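Local coordinates for protein 273aa long hypothetical dTDP-4-dehydrorhamnose reductase (Sulfolobus tokodaii, PDB 2GGS) that binds NADPH in a Rossmann-type domain and probably catalyses the reduction of dTDP-4-dehydrorhamnose to dTDP-rhamnose, at residues R18-R23 against A192-L197; I149-I154 against R187-A192; P161-K166 against K172-F177. One frame throughout, in Å; residues are numbered along the deposited sequence.

Interaction 1 of 3, residues R18-R23 against A192-L197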
loop_
_atom_site.group_PDB
_atom_site.type_symbol
_atom_site.label_atom_id
_atom_site.label_comp_id
_atom_site.label_asym_id
_atom_site.label_seq_id
_atom_site.Cartn_x
_atom_site.Cartn_y
_atom_site.Cartn_z
ATOM N N ARG A 18 4.159 5.827 13.834
ATOM C CA ARG A 18 4.420 5.234 15.142
ATOM C C ARG A 18 5.901 4.901 15.225
ATOM O O ARG A 18 6.583 5.240 16.212
ATOM C CB ARG A 18 3.563 3.976 15.315
ATOM C CG ARG A 18 3.710 3.322 16.700
ATOM C CD ARG A 18 2.745 2.143 16.883
ATOM N NE ARG A 18 2.922 1.069 15.904
ATOM C CZ ARG A 18 3.923 0.182 15.893
ATOM N NH1 ARG A 18 4.861 0.184 16.843
ATOM N NH2 ARG A 18 3.971 -0.734 14.932
ATOM N N LEU A 19 6.402 4.292 14.165
ATOM C CA LEU A 19 7.762 3.739 14.189
ATOM C C LEU A 19 8.814 4.782 13.920
ATOM O O LEU A 19 9.899 4.792 14.561
ATOM C CB LEU A 19 7.905 2.608 13.177
ATOM C CG LEU A 19 7.114 1.328 13.433
ATOM C CD1 LEU A 19 7.332 0.421 12.241
ATOM C CD2 LEU A 19 7.577 0.677 14.722
ATOM N N LEU A 20 8.538 5.641 12.937
ATOM C CA LEU A 20 9.497 6.692 12.590
ATOM C C LEU A 20 9.679 7.729 13.691
ATOM O O LEU A 20 10.745 8.327 13.802
ATOM C CB LEU A 20 9.120 7.407 11.286
ATOM C CG LEU A 20 9.522 6.706 10.010
ATOM C CD1 LEU A 20 9.085 7.551 8.834
ATOM C CD2 LEU A 20 11.022 6.514 9.969
ATOM N N SER A 21 8.648 7.953 14.490
ATOM C CA SER A 21 8.687 8.974 15.526
ATOM C C SER A 21 9.726 8.647 16.588
ATOM O O SER A 21 10.075 9.503 17.384
ATOM C CB SER A 21 7.329 9.111 16.203
ATOM O OG SER A 21 6.408 9.726 15.333
ATOM N N GLU A 22 10.190 7.399 16.613
ATOM C CA GLU A 22 11.235 7.019 17.565
ATOM C C GLU A 22 12.572 7.740 17.318
ATOM O O GLU A 22 13.262 8.085 18.303
ATOM C CB GLU A 22 11.424 5.491 17.620
ATOM C CG GLU A 22 10.205 4.680 18.110
ATOM C CD GLU A 22 9.986 4.753 19.630
ATOM O OE1 GLU A 22 10.953 5.006 20.381
ATOM O OE2 GLU A 22 8.846 4.539 20.078
ATOM N N ARG A 23 12.913 8.018 16.045
ATOM C CA ARG A 23 14.301 8.387 15.675
ATOM C C ARG A 23 14.825 9.729 15.020
ATOM O O ARG A 23 16.029 9.857 14.944
ATOM C CB ARG A 23 15.049 7.170 15.105
ATOM C CG ARG A 23 15.247 6.067 16.140
ATOM C CD ARG A 23 16.317 6.417 17.192
ATOM N NE ARG A 23 17.671 6.064 16.758
ATOM C CZ ARG A 23 18.081 4.823 16.510
ATOM N NH1 ARG A 23 17.238 3.804 16.642
ATOM N NH2 ARG A 23 19.328 4.597 16.111
ATOM N N ALA A 192 9.713 -2.612 7.658
ATOM C CA ALA A 192 10.589 -2.786 6.495
ATOM C C ALA A 192 10.983 -1.468 5.892
ATOM O O ALA A 192 12.150 -1.233 5.576
ATOM C CB ALA A 192 9.947 -3.679 5.466
ATOM N N ILE A 193 9.998 -0.563 5.747
ATOM C CA ILE A 193 10.266 0.720 5.133
ATOM C C ILE A 193 11.271 1.527 5.966
ATOM O O ILE A 193 12.224 2.096 5.401
ATOM C CB ILE A 193 8.939 1.494 4.856
ATOM C CG1 ILE A 193 8.171 0.783 3.726
ATOM C CG2 ILE A 193 9.233 2.993 4.478
ATOM C CD1 ILE A 193 6.678 1.225 3.544
ATOM N N LEU A 194 11.117 1.510 7.297
ATOM C CA LEU A 194 12.096 2.128 8.188
ATOM C C LEU A 194 13.520 1.615 7.908
ATOM O O LEU A 194 14.462 2.408 7.826
ATOM C CB LEU A 194 11.764 1.860 9.640
ATOM C CG LEU A 194 11.985 3.017 10.631
ATOM C CD1 LEU A 194 11.753 2.615 12.069
ATOM C CD2 LEU A 194 13.333 3.674 10.476
ATOM N N GLU A 195 13.675 0.307 7.782
ATOM C CA GLU A 195 15.019 -0.257 7.482
ATOM C C GLU A 195 15.551 0.240 6.146
ATOM O O GLU A 195 16.746 0.561 5.984
ATOM C CB GLU A 195 14.963 -1.780 7.429
ATOM C CG GLU A 195 15.408 -2.477 8.670
ATOM C CD GLU A 195 15.603 -3.948 8.432
ATOM O OE1 GLU A 195 16.699 -4.334 7.951
ATOM O OE2 GLU A 195 14.652 -4.708 8.715
ATOM N N LEU A 196 14.668 0.273 5.161
ATOM C CA LEU A 196 15.030 0.698 3.818
ATOM C C LEU A 196 15.523 2.138 3.792
ATOM O O LEU A 196 16.469 2.463 3.079
ATOM C CB LEU A 196 13.845 0.521 2.861
ATOM C CG LEU A 196 13.650 -0.913 2.379
ATOM C CD1 LEU A 196 12.337 -1.086 1.586
ATOM C CD2 LEU A 196 14.855 -1.364 1.566
ATOM N N LEU A 197 14.846 2.993 4.563
ATOM C CA LEU A 197 15.174 4.418 4.665
ATOM C C LEU A 197 16.611 4.663 5.029
ATOM O O LEU A 197 17.299 5.431 4.340
ATOM C CB LEU A 197 14.306 5.091 5.730
ATOM C CG LEU A 197 12.852 5.305 5.334
ATOM C CD1 LEU A 197 12.253 6.413 6.179
ATOM C CD2 LEU A 197 12.752 5.647 3.863
#
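Leu-194 meets both Leu-19 and Leu-20, one with each branch of its fork. Its CD1 lies 4.0 Å from Leu-19 CB and 3.8 Å from Leu-19 O, while its CG and CD2 each stand 3.7 Å from Leu-20 CD2, the two side chains running past one another in opposite senses. That same Leu-20 CD2 also touches Leu-197 CD1, at 4.0 Å, and thus fits between residues one helical turn apart. A chi1 of -141°, away from a staggered value, sets the direction in which the Leu-194 fork leaves its helix. An alanine in place of Leu-194 lacks CG and both methyls, and would probably leave a gap between helix 186-199 and the Leu-19/Leu-20 pair, with Leu-20 to Leu-197 the remaining contact of these segments. The side-chain contacts are all apolar. Around them, Leu-20 and Leu-197 both rest on Ile-62 of the central sheet, Leu-197 also reaches Tyr-101 and Val-103, and His-24 lies against Leu-194. Both helices therefore sit on the same face of the parallel sheet: helix 11-20, after the first strand, and helix 186-199, before edge strand 203-206, pack side by side, as is characteristic of the Rossmann fold.

Interaction 2 of 3, residues I149-I154 against R187-A192. With NDP (NADPH dihydro-nicotinamide-adenine-dinucleotide phosphate), chain C.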
loop_
_atom_site.group_PDB
_atom_site.type_symbol
_atom_site.label_atom_id
_atom_site.label_comp_id
_atom_site.label_asym_id
_atom_site.label_seq_id
_atom_site.Cartn_x
_atom_site.Cartn_y
_atom_site.Cartn_z
ATOM N N ILE A 149 8.406 1.194 -3.841
ATOM C CA ILE A 149 8.194 -0.042 -3.082
ATOM C C ILE A 149 6.849 -0.619 -3.486
ATOM O O ILE A 149 5.825 -0.004 -3.205
ATOM C CB ILE A 149 8.213 0.218 -1.559
ATOM C CG1 ILE A 149 9.531 0.850 -1.070
ATOM C CG2 ILE A 149 7.934 -1.095 -0.822
ATOM C CD1 ILE A 149 9.547 1.097 0.434
ATOM N N ARG A 150 6.839 -1.786 -4.152
ATOM C CA ARG A 150 5.545 -2.402 -4.487
ATOM C C ARG A 150 5.173 -3.350 -3.348
ATOM O O ARG A 150 6.000 -4.110 -2.860
ATOM C CB ARG A 150 5.596 -3.194 -5.774
ATOM C CG ARG A 150 6.011 -2.381 -7.001
ATOM C CD ARG A 150 5.528 -3.080 -8.290
ATOM N NE ARG A 150 5.907 -2.373 -9.514
ATOM C CZ ARG A 150 6.870 -2.786 -10.347
ATOM N NH1 ARG A 150 7.578 -3.899 -10.085
ATOM N NH2 ARG A 150 7.134 -2.084 -11.440
ATOM N N THR A 151 3.911 -3.317 -2.962
ATOM C CA THR A 151 3.437 -4.177 -1.858
ATOM C C THR A 151 2.054 -4.736 -2.214
ATOM O O THR A 151 1.481 -4.398 -3.271
ATOM C CB THR A 151 3.503 -3.440 -0.517
ATOM O OG1 THR A 151 3.333 -4.345 0.585
ATOM C CG2 THR A 151 2.462 -2.357 -0.442
ATOM N N SER A 152 1.526 -5.577 -1.336
ATOM C CA SER A 152 0.321 -6.349 -1.640
ATOM C C SER A 152 -0.541 -6.451 -0.386
ATOM O O SER A 152 -0.033 -6.772 0.677
ATOM C CB SER A 152 0.726 -7.749 -2.113
ATOM O OG SER A 152 -0.386 -8.598 -2.263
ATOM N N GLY A 153 -1.849 -6.218 -0.520
ATOM C CA GLY A 153 -2.790 -6.631 0.520
ATOM C C GLY A 153 -2.490 -6.077 1.898
ATOM O O GLY A 153 -2.633 -6.763 2.906
ATOM N N ILE A 154 -2.111 -4.792 1.981
ATOM C CA ILE A 154 -1.893 -4.178 3.286
ATOM C C ILE A 154 -3.128 -4.308 4.146
ATOM O O ILE A 154 -4.225 -3.907 3.729
ATOM C CB ILE A 154 -1.543 -2.666 3.205
ATOM C CG1 ILE A 154 -0.281 -2.436 2.353
ATOM C CG2 ILE A 154 -1.319 -2.095 4.614
ATOM C CD1 ILE A 154 0.056 -0.918 2.185
ATOM N N ARG A 187 1.949 -2.882 9.997
ATOM C CA ARG A 187 3.079 -2.737 10.916
ATOM C C ARG A 187 4.366 -3.407 10.394
ATOM O O ARG A 187 5.449 -2.857 10.568
ATOM C CB ARG A 187 2.729 -3.221 12.323
ATOM C CG ARG A 187 2.468 -4.729 12.408
ATOM C CD ARG A 187 2.180 -5.041 13.876
ATOM N NE ARG A 187 2.130 -6.479 14.085
ATOM C CZ ARG A 187 2.257 -7.064 15.278
ATOM N NH1 ARG A 187 2.428 -6.340 16.381
ATOM N NH2 ARG A 187 2.202 -8.387 15.367
ATOM N N LYS A 188 4.235 -4.578 9.774
ATOM C CA LYS A 188 5.434 -5.234 9.224
ATOM C C LYS A 188 6.008 -4.483 8.045
ATOM O O LYS A 188 7.240 -4.314 7.942
ATOM C CB LYS A 188 5.148 -6.694 8.848
ATOM C CG LYS A 188 4.884 -7.560 10.072
ATOM C CD LYS A 188 6.156 -7.772 10.922
ATOM C CE LYS A 188 5.859 -8.756 12.051
ATOM N NZ LYS A 188 6.634 -8.488 13.310
ATOM N N LEU A 189 5.116 -4.031 7.157
ATOM C CA LEU A 189 5.507 -3.168 6.022
ATOM C C LEU A 189 6.194 -1.894 6.536
ATOM O O LEU A 189 7.218 -1.502 6.015
ATOM C CB LEU A 189 4.291 -2.827 5.147
ATOM C CG LEU A 189 4.707 -1.974 3.937
ATOM C CD1 LEU A 189 5.918 -2.561 3.139
ATOM C CD2 LEU A 189 3.507 -1.759 3.031
ATOM N N ALA A 190 5.645 -1.250 7.570
ATOM C CA ALA A 190 6.252 -0.012 8.112
ATOM C C ALA A 190 7.662 -0.264 8.636
ATOM O O ALA A 190 8.573 0.517 8.358
ATOM C CB ALA A 190 5.403 0.543 9.177
ATOM N N SER A 191 7.812 -1.379 9.354
ATOM C CA SER A 191 9.117 -1.777 9.894
ATOM C C SER A 191 10.138 -1.981 8.754
ATOM O O SER A 191 11.301 -1.532 8.873
ATOM C CB SER A 191 8.974 -3.021 10.759
ATOM O OG SER A 191 10.257 -3.416 11.230
ATOM N N ALA A 192 9.713 -2.612 7.658
ATOM C CA ALA A 192 10.589 -2.786 6.495
ATOM C C ALA A 192 10.983 -1.468 5.892
ATOM O O ALA A 192 12.150 -1.233 5.576
ATOM C CB ALA A 192 9.947 -3.679 5.466
HETATM P PA NDP C . -5.481 3.746 3.078
HETATM O O1A NDP C . -6.691 3.664 2.245
HETATM O O2A NDP C . -5.660 3.227 4.455
HETATM O O5B NDP C . -4.932 5.224 3.177
HETATM C C5B NDP C . -5.033 6.108 2.075
HETATM C C4B NDP C . -4.372 7.385 2.526
HETATM O O4B NDP C . -4.319 8.258 1.394
HETATM C C3B NDP C . -5.102 8.074 3.668
HETATM O O3B NDP C . -4.149 8.569 4.570
HETATM C C2B NDP C . -5.793 9.230 2.934
HETATM O O2B NDP C . -5.937 10.296 3.824
HETATM C C1B NDP C . -4.748 9.526 1.867
HETATM N N9A NDP C . -5.326 10.287 0.755
HETATM C C8A NDP C . -6.219 9.842 -0.172
HETATM N N7A NDP C . -6.515 10.876 -1.011
HETATM C C5A NDP C . -5.814 11.948 -0.603
HETATM C C6A NDP C . -5.740 13.265 -1.073
HETATM N N6A NDP C . -6.555 13.680 -2.083
HETATM N N1A NDP C . -4.926 14.123 -0.385
HETATM C C2A NDP C . -4.170 13.753 0.720
HETATM N N3A NDP C . -4.263 12.463 1.183
HETATM C C4A NDP C . -5.074 11.599 0.529
HETATM O O3 NDP C . -4.364 2.983 2.184
HETATM P PN NDP C . -3.195 1.993 2.719
HETATM O O1N NDP C . -2.502 2.479 3.891
HETATM O O2N NDP C . -3.868 0.674 2.714
HETATM O O5D NDP C . -2.244 2.012 1.433
HETATM C C5D NDP C . -0.984 2.674 1.481
HETATM C C4D NDP C . -0.279 2.631 0.131
HETATM O O4D NDP C . -0.075 1.281 -0.216
HETATM C C3D NDP C . -1.066 3.256 -1.017
HETATM O O3D NDP C . -0.081 3.786 -1.863
HETATM C C2D NDP C . -1.740 2.081 -1.681
HETATM O O2D NDP C . -2.039 2.377 -3.035
HETATM C C1D NDP C . -0.623 1.022 -1.511
HETATM N N1N NDP C . -1.179 -0.335 -1.577
HETATM C C2N NDP C . -2.273 -0.615 -0.804
HETATM C C3N NDP C . -2.747 -1.911 -0.655
HETATM C C7N NDP C . -3.944 -2.150 0.207
HETATM O O7N NDP C . -4.563 -3.415 0.171
HETATM N N7N NDP C . -4.413 -1.171 0.977
HETATM C C4N NDP C . -2.067 -3.067 -1.365
HETATM C C5N NDP C . -0.892 -2.660 -2.222
HETATM C C6N NDP C . -0.501 -1.316 -2.272
HETATM P P2B NDP C . -7.392 10.660 4.533
HETATM O O1X NDP C . -6.970 11.503 5.668
HETATM O O2X NDP C . -8.069 9.392 4.932
HETATM O O3X NDP C . -8.299 11.411 3.524
#
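The nearest CA atoms of the two segments, those of Ile-154 and Leu-189, are 8.0 Å apart, so only side chains bridge the gap. This is the sheet-to-helix layer of the Rossmann fold: strand 147-151 of the parallel sheet runs out into a loop over the NADPH, and helix 186-199 packs against the place where it turns. Gly-153 bends that loop with a positive phi (56°).

Leu-189 carries the helix side. Its CG is anti to the backbone N (chi1 -178°), which extends the fork toward the strand end, where it meets Thr-151 tip to tip: CD2 is 3.6 Å from Thr-151 OG1. The hydroxyl has its polar partner elsewhere, in a hydrogen bond to Val-207 O, so Leu-189 packs on an oxygen already engaged. Ile-154 passes Leu-189 at about a right angle, its CD1 3.7 Å from Leu-189 CD2, and Leu-12 lies against Leu-189 as well.

On the other side of Thr-151 and Ile-154 lies the cofactor. Thr-151 CG2 is 3.6 Å from nicotinamide C6N, and Ile-154 CD1 is 3.3 Å from the ribose O4D. Thr-151 O lies 3.1 Å from C5N, and Gly-153 N comes within 3.3 Å of C4N, the ring carbon that carries the hydride in NADPH.

Interaction 3 of 3, residues P161-K166 against K172-F177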
loop_
_atom_site.group_PDB
_atom_site.type_symbol
_atom_site.label_atom_id
_atom_site.label_comp_id
_atom_site.label_asym_id
_atom_site.label_seq_id
_atom_site.Cartn_x
_atom_site.Cartn_y
_atom_site.Cartn_z
ATOM N N PRO A 161 -8.391 -9.446 5.693
ATOM C CA PRO A 161 -8.525 -10.177 6.965
ATOM C C PRO A 161 -9.548 -9.585 7.916
ATOM O O PRO A 161 -10.222 -10.329 8.623
ATOM C CB PRO A 161 -7.133 -10.077 7.577
ATOM C CG PRO A 161 -6.218 -10.017 6.365
ATOM C CD PRO A 161 -6.969 -9.082 5.460
ATOM N N ILE A 162 -9.671 -8.260 7.896
ATOM C CA ILE A 162 -10.663 -7.586 8.721
ATOM C C ILE A 162 -12.091 -7.848 8.255
ATOM O O ILE A 162 -12.969 -8.144 9.091
ATOM C CB ILE A 162 -10.328 -6.075 8.877
ATOM C CG1 ILE A 162 -9.422 -5.916 10.089
ATOM C CG2 ILE A 162 -11.606 -5.254 9.103
ATOM C CD1 ILE A 162 -10.175 -6.122 11.421
ATOM N N TYR A 163 -12.330 -7.755 6.950
ATOM C CA TYR A 163 -13.621 -8.104 6.369
ATOM C C TYR A 163 -13.995 -9.541 6.775
ATOM O O TYR A 163 -15.122 -9.789 7.201
ATOM C CB TYR A 163 -13.605 -7.966 4.853
ATOM C CG TYR A 163 -14.648 -8.790 4.151
ATOM C CD1 TYR A 163 -16.003 -8.390 4.113
ATOM C CD2 TYR A 163 -14.293 -9.973 3.525
ATOM C CE1 TYR A 163 -16.966 -9.176 3.459
ATOM C CE2 TYR A 163 -15.229 -10.755 2.876
ATOM C CZ TYR A 163 -16.568 -10.357 2.844
ATOM O OH TYR A 163 -17.458 -11.188 2.177
ATOM N N VAL A 164 -13.040 -10.466 6.682
ATOM C CA VAL A 164 -13.290 -11.866 7.099
ATOM C C VAL A 164 -13.680 -11.957 8.576
ATOM O O VAL A 164 -14.684 -12.604 8.931
ATOM C CB VAL A 164 -12.061 -12.795 6.866
ATOM C CG1 VAL A 164 -12.355 -14.191 7.387
ATOM C CG2 VAL A 164 -11.718 -12.899 5.385
ATOM N N TYR A 165 -12.879 -11.334 9.441
ATOM C CA TYR A 165 -13.077 -11.420 10.905
ATOM C C TYR A 165 -14.453 -10.886 11.277
ATOM O O TYR A 165 -15.211 -11.561 11.994
ATOM C CB TYR A 165 -11.980 -10.669 11.689
ATOM C CG TYR A 165 -12.111 -10.757 13.213
ATOM C CD1 TYR A 165 -11.578 -11.831 13.930
ATOM C CD2 TYR A 165 -12.772 -9.769 13.922
ATOM C CE1 TYR A 165 -11.710 -11.910 15.334
ATOM C CE2 TYR A 165 -12.908 -9.826 15.303
ATOM C CZ TYR A 165 -12.384 -10.894 16.007
ATOM O OH TYR A 165 -12.542 -10.924 17.375
ATOM N N LYS A 166 -14.773 -9.688 10.784
ATOM C CA LYS A 166 -16.049 -9.018 11.119
ATOM C C LYS A 166 -17.244 -9.766 10.545
ATOM O O LYS A 166 -18.238 -9.955 11.240
ATOM C CB LYS A 166 -16.066 -7.539 10.671
ATOM C CG LYS A 166 -14.769 -6.786 10.981
ATOM C CD LYS A 166 -14.944 -5.285 11.214
ATOM C CE LYS A 166 -14.556 -4.915 12.650
ATOM N NZ LYS A 166 -14.198 -3.462 12.800
ATOM N N LYS A 172 -22.103 -14.336 9.265
ATOM C CA LYS A 172 -22.345 -14.166 7.835
ATOM C C LYS A 172 -21.354 -14.944 6.949
ATOM O O LYS A 172 -20.309 -15.422 7.413
ATOM C CB LYS A 172 -22.397 -12.668 7.475
ATOM C CG LYS A 172 -23.614 -11.925 8.045
ATOM C CD LYS A 172 -24.903 -12.310 7.322
ATOM C CE LYS A 172 -26.141 -11.737 8.015
ATOM N NZ LYS A 172 -27.363 -12.534 7.676
ATOM N N THR A 173 -21.718 -15.102 5.684
ATOM C CA THR A 173 -20.882 -15.788 4.712
ATOM C C THR A 173 -19.857 -14.835 4.101
ATOM O O THR A 173 -20.198 -13.699 3.681
ATOM C CB THR A 173 -21.727 -16.457 3.629
ATOM O OG1 THR A 173 -22.585 -17.423 4.251
ATOM C CG2 THR A 173 -20.845 -17.148 2.563
ATOM N N VAL A 174 -18.600 -15.285 4.117
ATOM C CA VAL A 174 -17.510 -14.632 3.411
ATOM C C VAL A 174 -17.371 -15.241 2.031
ATOM O O VAL A 174 -17.247 -16.460 1.883
ATOM C CB VAL A 174 -16.145 -14.802 4.166
ATOM C CG1 VAL A 174 -14.986 -14.438 3.249
ATOM C CG2 VAL A 174 -16.102 -13.934 5.385
ATOM N N PHE A 175 -17.414 -14.393 1.006
ATOM C CA PHE A 175 -17.144 -14.824 -0.356
ATOM C C PHE A 175 -15.694 -14.537 -0.739
ATOM O O PHE A 175 -15.290 -13.389 -0.892
ATOM C CB PHE A 175 -18.157 -14.170 -1.307
ATOM C CG PHE A 175 -19.565 -14.583 -1.011
ATOM C CD1 PHE A 175 -20.044 -15.804 -1.483
ATOM C CD2 PHE A 175 -20.367 -13.819 -0.187
ATOM C CE1 PHE A 175 -21.331 -16.219 -1.182
ATOM C CE2 PHE A 175 -21.661 -14.226 0.127
ATOM C CZ PHE A 175 -22.138 -15.433 -0.366
ATOM N N ALA A 176 -14.895 -15.590 -0.835
ATOM C CA ALA A 176 -13.468 -15.422 -1.019
ATOM C C ALA A 176 -13.111 -15.610 -2.467
ATOM O O ALA A 176 -13.294 -16.676 -3.050
ATOM C CB ALA A 176 -12.647 -16.383 -0.102
ATOM N N PHE A 177 -12.589 -14.535 -3.058
ATOM C CA PHE A 177 -12.097 -14.578 -4.413
ATOM C C PHE A 177 -11.120 -15.735 -4.621
ATOM O O PHE A 177 -10.173 -15.901 -3.851
ATOM C CB PHE A 177 -11.420 -13.237 -4.748
ATOM C CG PHE A 177 -10.826 -13.168 -6.130
ATOM C CD1 PHE A 177 -11.630 -13.336 -7.268
ATOM C CD2 PHE A 177 -9.465 -12.884 -6.308
ATOM C CE1 PHE A 177 -11.089 -13.255 -8.562
ATOM C CE2 PHE A 177 -8.899 -12.804 -7.603
ATOM C CZ PHE A 177 -9.726 -12.973 -8.739
#
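A helix-loop-strand unit outside the central Rossmann sheet brings Tyr-163 and Val-164 of helix 160-169 against Val-174, the first residue of strand 174-177. The strand doubles back along the helix: the axes of 161-166 and 174-177 run at 154° to each other and are 9.2 Å apart at closest approach. The strand belongs to a small two-stranded parallel sheet with strand 231-234, in a region that is probably part of the substrate-binding portion, as in the RmlD family.

Val-174 carries the contact on the strand side and divides its methyls between two residues. CG1 sits 3.7 Å from Tyr-163 CE2, approaching the ring obliquely, and 4.2 Å from Val-164 CG2. CG2 lies over the helix backbone instead, 3.9 Å from Val-164 CA. The two valine side chains cross at about a right angle, whereas those of Tyr-163 and Val-174 run past each other in opposite senses. On its other flanks Val-164 is covered by Ala-218 and Ile-221 of helix 214-224, and Val-174 also touches Thr-167 and Leu-168, so both valines are buried.

The tyrosine does more than pack. A chi1 of 157° swings its ring out from the helix, away from its own N and past Val-174, and OH ends 3.7 Å from Val-174 CA. The strand is paired with 231-234 through the backbones of Val-174 and Ala-176, while the amide of Phe-175, between them, is turned to the tyrosine hydroxyl. Beyond it the Phe-175 ring is flanked by Thr-173, whose CG2 stands 3.6 Å above one face, offset toward the rim. The hydrogen bond from Phe-175 N to Tyr-163 OH is weak, 3.4 Å long with an angle of 158° at the hydrogen.

From the N terminus, helix 11-20 opens the longest loop: interaction 1 closes it with helix 186-199, across 168 intervening residues. Inside that loop lies interaction 2, which joins strand 147-151 and the turn after it to the same helix with 32 residues between. Interaction 3 is nested inside this second loop and closes a short one, with five residues between its segments. No two loops cross. Interactions 1 and 2 touch, sharing Ala-192 and packing Ile-193 CG1 on Ile-149 CD1 at 3.6 Å; helix 186-199 is common to both, packing against helix 11-20 in one and strand 147-151 in the other. Interaction 3 stands apart, its centre about 21 Å from that of interaction 2, where helix 160-169 meets the two-stranded sheet.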